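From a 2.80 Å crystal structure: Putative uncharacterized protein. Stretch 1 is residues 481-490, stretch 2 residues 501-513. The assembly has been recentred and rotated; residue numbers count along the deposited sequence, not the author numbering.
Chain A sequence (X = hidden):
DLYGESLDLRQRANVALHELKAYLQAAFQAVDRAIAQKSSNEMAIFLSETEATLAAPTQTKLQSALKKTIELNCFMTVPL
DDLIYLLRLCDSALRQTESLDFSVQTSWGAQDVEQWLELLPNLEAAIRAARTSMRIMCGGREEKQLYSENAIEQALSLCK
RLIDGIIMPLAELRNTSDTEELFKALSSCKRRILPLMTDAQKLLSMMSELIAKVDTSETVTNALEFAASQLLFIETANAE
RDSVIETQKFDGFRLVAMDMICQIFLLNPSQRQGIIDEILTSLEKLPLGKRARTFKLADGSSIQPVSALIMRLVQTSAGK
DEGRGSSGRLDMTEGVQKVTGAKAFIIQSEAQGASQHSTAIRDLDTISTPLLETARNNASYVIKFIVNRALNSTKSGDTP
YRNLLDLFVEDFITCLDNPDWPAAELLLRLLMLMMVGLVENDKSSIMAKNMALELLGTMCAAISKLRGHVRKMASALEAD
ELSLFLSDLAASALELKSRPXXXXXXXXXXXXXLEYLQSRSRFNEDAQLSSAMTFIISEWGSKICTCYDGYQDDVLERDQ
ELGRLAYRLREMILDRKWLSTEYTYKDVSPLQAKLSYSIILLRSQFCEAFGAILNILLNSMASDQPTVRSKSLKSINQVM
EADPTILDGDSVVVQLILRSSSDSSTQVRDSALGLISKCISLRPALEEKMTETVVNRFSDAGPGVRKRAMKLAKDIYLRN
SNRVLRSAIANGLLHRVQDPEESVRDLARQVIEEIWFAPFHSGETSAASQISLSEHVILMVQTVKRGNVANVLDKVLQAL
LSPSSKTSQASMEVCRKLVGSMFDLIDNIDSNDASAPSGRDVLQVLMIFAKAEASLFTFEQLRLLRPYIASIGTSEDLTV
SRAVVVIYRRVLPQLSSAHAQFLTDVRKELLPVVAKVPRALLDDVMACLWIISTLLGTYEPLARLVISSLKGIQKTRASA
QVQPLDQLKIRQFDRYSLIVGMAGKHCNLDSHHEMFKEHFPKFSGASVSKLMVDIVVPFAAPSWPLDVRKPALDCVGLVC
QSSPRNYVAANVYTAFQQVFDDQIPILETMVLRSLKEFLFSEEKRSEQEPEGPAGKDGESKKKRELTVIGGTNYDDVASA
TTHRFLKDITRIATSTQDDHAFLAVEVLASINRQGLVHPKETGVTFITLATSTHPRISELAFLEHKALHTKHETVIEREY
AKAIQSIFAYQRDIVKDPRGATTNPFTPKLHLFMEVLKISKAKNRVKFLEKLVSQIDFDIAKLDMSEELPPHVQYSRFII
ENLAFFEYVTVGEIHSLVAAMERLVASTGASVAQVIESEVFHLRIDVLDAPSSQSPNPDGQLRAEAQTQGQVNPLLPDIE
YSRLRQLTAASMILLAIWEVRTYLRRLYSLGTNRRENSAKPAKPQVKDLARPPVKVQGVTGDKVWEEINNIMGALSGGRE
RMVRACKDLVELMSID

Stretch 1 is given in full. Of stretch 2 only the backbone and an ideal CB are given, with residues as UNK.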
# COMPACT_ATOMS: atom_id res chain seq x y z
N GLU A 481 -13.71 38.51 -20.36
CA GLU A 481 -14.69 37.63 -21.00
C GLU A 481 -14.09 36.25 -21.25
O GLU A 481 -14.69 35.22 -20.90
CB GLU A 481 -15.17 38.24 -22.31
CG GLU A 481 -15.48 39.73 -22.26
CD GLU A 481 -15.99 40.26 -23.57
OE1 GLU A 481 -16.91 39.65 -24.15
OE2 GLU A 481 -15.45 41.29 -24.04
N LEU A 482 -12.91 36.21 -21.87
CA LEU A 482 -12.27 34.93 -22.15
C LEU A 482 -11.99 34.17 -20.86
O LEU A 482 -12.21 32.96 -20.79
CB LEU A 482 -10.97 35.15 -22.93
CG LEU A 482 -10.17 33.88 -23.26
CD1 LEU A 482 -10.99 32.91 -24.09
CD2 LEU A 482 -8.89 34.24 -23.97
N SER A 483 -11.50 34.87 -19.82
CA SER A 483 -11.24 34.20 -18.56
C SER A 483 -12.51 33.57 -17.99
O SER A 483 -12.47 32.47 -17.44
CB SER A 483 -10.63 35.17 -17.55
OG SER A 483 -9.40 35.69 -18.02
N LEU A 484 -13.64 34.26 -18.12
CA LEU A 484 -14.90 33.70 -17.66
C LEU A 484 -15.27 32.45 -18.45
O LEU A 484 -15.59 31.40 -17.87
CB LEU A 484 -16.02 34.75 -17.76
CG LEU A 484 -15.92 35.96 -16.83
CD1 LEU A 484 -17.02 36.96 -17.14
CD2 LEU A 484 -15.98 35.55 -15.37
N PHE A 485 -15.23 32.55 -19.78
CA PHE A 485 -15.54 31.39 -20.62
C PHE A 485 -14.67 30.20 -20.25
O PHE A 485 -15.16 29.08 -20.06
CB PHE A 485 -15.37 31.76 -22.09
CG PHE A 485 -15.69 30.64 -23.04
CD1 PHE A 485 -16.99 30.43 -23.46
CD2 PHE A 485 -14.69 29.80 -23.50
CE1 PHE A 485 -17.28 29.40 -24.34
CE2 PHE A 485 -14.98 28.77 -24.37
CZ PHE A 485 -16.28 28.57 -24.79
N LEU A 486 -13.36 30.43 -20.15
CA LEU A 486 -12.44 29.35 -19.79
C LEU A 486 -12.73 28.82 -18.39
O LEU A 486 -12.52 27.63 -18.13
CB LEU A 486 -11.00 29.84 -19.87
CG LEU A 486 -10.46 30.23 -21.24
CD1 LEU A 486 -9.08 30.84 -21.10
CD2 LEU A 486 -10.43 29.04 -22.18
N SER A 487 -13.18 29.67 -17.48
CA SER A 487 -13.45 29.23 -16.12
C SER A 487 -14.66 28.30 -16.08
O SER A 487 -14.61 27.22 -15.47
CB SER A 487 -13.66 30.43 -15.20
OG SER A 487 -13.94 30.03 -13.87
N ASP A 488 -15.76 28.70 -16.72
CA ASP A 488 -16.92 27.83 -16.80
C ASP A 488 -16.58 26.54 -17.52
O ASP A 488 -16.97 25.44 -17.09
CB ASP A 488 -18.08 28.55 -17.49
CG ASP A 488 -19.32 27.70 -17.60
OD1 ASP A 488 -19.96 27.44 -16.56
OD2 ASP A 488 -19.66 27.28 -18.73
N LEU A 489 -15.84 26.64 -18.63
CA LEU A 489 -15.50 25.45 -19.40
C LEU A 489 -14.62 24.51 -18.60
O LEU A 489 -14.77 23.28 -18.69
CB LEU A 489 -14.80 25.87 -20.70
CG LEU A 489 -14.48 24.75 -21.69
CD1 LEU A 489 -15.76 24.09 -22.18
CD2 LEU A 489 -13.67 25.31 -22.84
N ALA A 490 -13.70 25.05 -17.80
CA ALA A 490 -12.87 24.21 -16.94
C ALA A 490 -13.70 23.55 -15.86
O ALA A 490 -13.52 22.36 -15.57
CB ALA A 490 -11.75 25.05 -16.32
N UNK A 501 -19.01 20.55 -28.11
CA UNK A 501 -19.35 21.68 -28.97
C UNK A 501 -18.78 23.00 -28.46
O UNK A 501 -18.48 23.88 -29.27
CB UNK A 501 -20.87 21.79 -29.10
N UNK A 502 -18.64 23.16 -27.15
CA UNK A 502 -17.98 24.35 -26.61
C UNK A 502 -16.47 24.27 -26.73
O UNK A 502 -15.81 25.32 -26.76
CB UNK A 502 -18.37 24.55 -25.14
N UNK A 503 -15.90 23.06 -26.79
CA UNK A 503 -14.46 22.91 -26.92
C UNK A 503 -13.97 23.35 -28.29
O UNK A 503 -12.96 24.05 -28.40
CB UNK A 503 -14.06 21.46 -26.66
N UNK A 504 -14.68 22.95 -29.34
CA UNK A 504 -14.27 23.26 -30.71
C UNK A 504 -14.87 24.59 -31.14
O UNK A 504 -14.86 24.93 -32.33
CB UNK A 504 -14.69 22.15 -31.67
N UNK A 505 -15.40 25.35 -30.19
CA UNK A 505 -16.03 26.62 -30.50
C UNK A 505 -15.04 27.56 -31.17
O UNK A 505 -13.83 27.51 -30.93
CB UNK A 505 -16.60 27.26 -29.23
N UNK A 506 -15.58 28.44 -32.03
CA UNK A 506 -14.74 29.36 -32.79
C UNK A 506 -13.95 30.29 -31.88
O UNK A 506 -12.82 30.67 -32.20
CB UNK A 506 -15.60 30.18 -33.75
N UNK A 507 -14.53 30.68 -30.74
CA UNK A 507 -13.87 31.56 -29.78
C UNK A 507 -13.46 30.82 -28.52
O UNK A 507 -13.30 31.44 -27.46
CB UNK A 507 -14.79 32.73 -29.42
N UNK A 508 -13.28 29.50 -28.60
CA UNK A 508 -13.01 28.68 -27.45
C UNK A 508 -11.53 28.44 -27.22
O UNK A 508 -10.67 29.24 -27.63
CB UNK A 508 -13.73 27.34 -27.60
N UNK A 509 -11.20 27.33 -26.55
CA UNK A 509 -9.79 27.11 -26.16
C UNK A 509 -8.85 26.92 -27.34
O UNK A 509 -7.73 27.44 -27.30
CB UNK A 509 -9.69 25.88 -25.25
N UNK A 510 -9.26 26.18 -28.37
CA UNK A 510 -8.39 26.02 -29.54
C UNK A 510 -8.02 27.37 -30.13
O UNK A 510 -6.84 27.64 -30.40
CB UNK A 510 -9.07 25.15 -30.60
N UNK A 511 -9.02 28.23 -30.34
CA UNK A 511 -8.76 29.57 -30.85
C UNK A 511 -7.74 30.31 -30.00
O UNK A 511 -6.79 30.89 -30.52
CB UNK A 511 -10.06 30.37 -30.92
N UNK A 512 -7.94 30.30 -28.67
CA UNK A 512 -7.05 31.05 -27.79
C UNK A 512 -5.62 30.51 -27.87
O UNK A 512 -4.66 31.28 -27.96
CB UNK A 512 -7.56 30.99 -26.35
N UNK A 513 -5.47 29.19 -27.82
CA UNK A 513 -4.14 28.59 -27.90
C UNK A 513 -3.46 28.98 -29.20
O UNK A 513 -2.29 29.39 -29.21
CB UNK A 513 -4.22 27.07 -27.78

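Stretch 1 is a helix that offers an apolar face made by Leu482, Phe485, Leu486 and Leu489, with no charge among them, so packing rather than polar pairing should set the rules.

Position 501, helical, has nothing of stretch 1 near its CB; almost any helix-tolerant residue would do, and Glu501 occupies it. At 502 the CB points toward stretch 1, 4.0 Å from Leu489 CD1, with the Phe485 ring beyond. An aliphatic or a flat ring would suit. The residue is His502, whose ring presents its edge to Phe485, His502 CD2 to Phe485 CE1 at 4.5 Å; His502 O also lies 3.8 Å from Phe485 CZ, at the ring edge.

Position 503 points its CB away, 5.4 Å from Leu489 CD2, so a short side chain would miss and a long, flexible apolar one could turn back. Met503 does so, with all three chi angles m, placing SD 3.9 Å from Leu489 CD2.

Position 504 leaves helical phi/psi with its CB out of reach; the choice is open, and Val504 fills it. The CB at 505 points toward stretch 1 but stops 4.6 Å from Phe485 CZ, so a small residue already comes near the ring. Ala505 is the first residue of a type I turn that runs to 508, closed by the amide N of 508 on Ala505 O at 3.1 Å. Within it, 506 is out of reach and undemanding; it is Trp506. Position 507 is sideways, and polar or small residues would suit the turn: Thr507 lends its backbone O, 4.3 Å from Leu482 CD1.

At 508 an ideal CB would touch Phe485 CE2 at 3.7 Å; with phi/psi of -95/-154 at the fringe of the beta region, glycine is an easy choice and another small residue is conceivable. Gly508 brings its own CA to 3.7 Å from Phe485 CE2, just before the next helix.

Position 509 opens that helix, where phi of -66 and the lack of need for an amide donor in the first turn admit proline. Its CB lies 4.5 Å from Leu486 CD2 and 4.7 Å from Leu489 CD2, inviting a compact apolar residue. Pro509 sets CD 3.7 Å from Leu489 CD2 and 4.2 Å from Phe485 CE2; that CD also comes about 2.5 Å from where an ideal CB of Gly508 would sit.

Nothing of stretch 1 constrains 510, 511 or 513, so any helix-compatible residue would suit; 510 and 511 are Tyr510 and Arg511. The CB at 512 points toward stretch 1, 4.2 Å from Leu482 CD2; a small apolar residue suffices, and Ala512 supplies it. At 513, Thr513 turns its OG1 to Pro509 O, a 3.0 Å hydrogen bond within its own helix.

Stretch 2 501-513: EHMVAWTGPYRAT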
# COMPACT_ATOMS: atom_id res chain seq x y z
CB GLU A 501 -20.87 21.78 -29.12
CG GLU A 501 -21.67 21.72 -27.80
CD GLU A 501 -23.14 21.43 -28.03
OE1 GLU A 501 -23.61 21.56 -29.18
OE2 GLU A 501 -23.83 21.06 -27.05
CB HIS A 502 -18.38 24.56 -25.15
CG HIS A 502 -19.81 24.96 -24.96
ND1 HIS A 502 -20.86 24.08 -25.14
CD2 HIS A 502 -20.36 26.14 -24.61
CE1 HIS A 502 -22.00 24.71 -24.91
NE2 HIS A 502 -21.73 25.96 -24.58
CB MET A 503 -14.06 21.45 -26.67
CG MET A 503 -14.38 20.95 -25.27
SD MET A 503 -13.25 21.59 -24.02
CE MET A 503 -11.72 20.81 -24.51
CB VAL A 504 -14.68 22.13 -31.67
CG1 VAL A 504 -14.06 20.81 -31.24
CG2 VAL A 504 -16.20 22.00 -31.75
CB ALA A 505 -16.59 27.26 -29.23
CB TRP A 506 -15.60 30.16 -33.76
CG TRP A 506 -14.83 31.09 -34.63
CD1 TRP A 506 -14.99 32.44 -34.73
CD2 TRP A 506 -13.77 30.75 -35.52
NE1 TRP A 506 -14.10 32.96 -35.63
CE2 TRP A 506 -13.33 31.94 -36.14
CE3 TRP A 506 -13.14 29.54 -35.86
CZ2 TRP A 506 -12.30 31.96 -37.07
CZ3 TRP A 506 -12.12 29.57 -36.79
CH2 TRP A 506 -11.71 30.77 -37.39
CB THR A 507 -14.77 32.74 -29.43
OG1 THR A 507 -15.94 32.26 -28.75
CG2 THR A 507 -15.19 33.49 -30.68
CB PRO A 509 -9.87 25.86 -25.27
CG PRO A 509 -11.12 25.17 -25.69
CD PRO A 509 -12.08 26.26 -26.06
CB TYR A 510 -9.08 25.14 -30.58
CG TYR A 510 -9.04 23.66 -30.26
CD1 TYR A 510 -7.94 22.89 -30.63
CD2 TYR A 510 -10.09 23.04 -29.60
CE1 TYR A 510 -7.90 21.54 -30.34
CE2 TYR A 510 -10.05 21.69 -29.31
CZ TYR A 510 -8.95 20.95 -29.69
OH TYR A 510 -8.91 19.61 -29.40
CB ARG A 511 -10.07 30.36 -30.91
CG ARG A 511 -9.95 31.72 -31.56
CD ARG A 511 -9.99 31.63 -33.08
NE ARG A 511 -10.92 32.61 -33.63
CZ ARG A 511 -10.59 33.84 -34.02
NH1 ARG A 511 -9.33 34.26 -33.94
NH2 ARG A 511 -11.51 34.65 -34.50
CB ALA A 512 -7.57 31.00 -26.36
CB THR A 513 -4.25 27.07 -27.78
OG1 THR A 513 -4.94 26.73 -26.58
CG2 THR A 513 -2.86 26.44 -27.75
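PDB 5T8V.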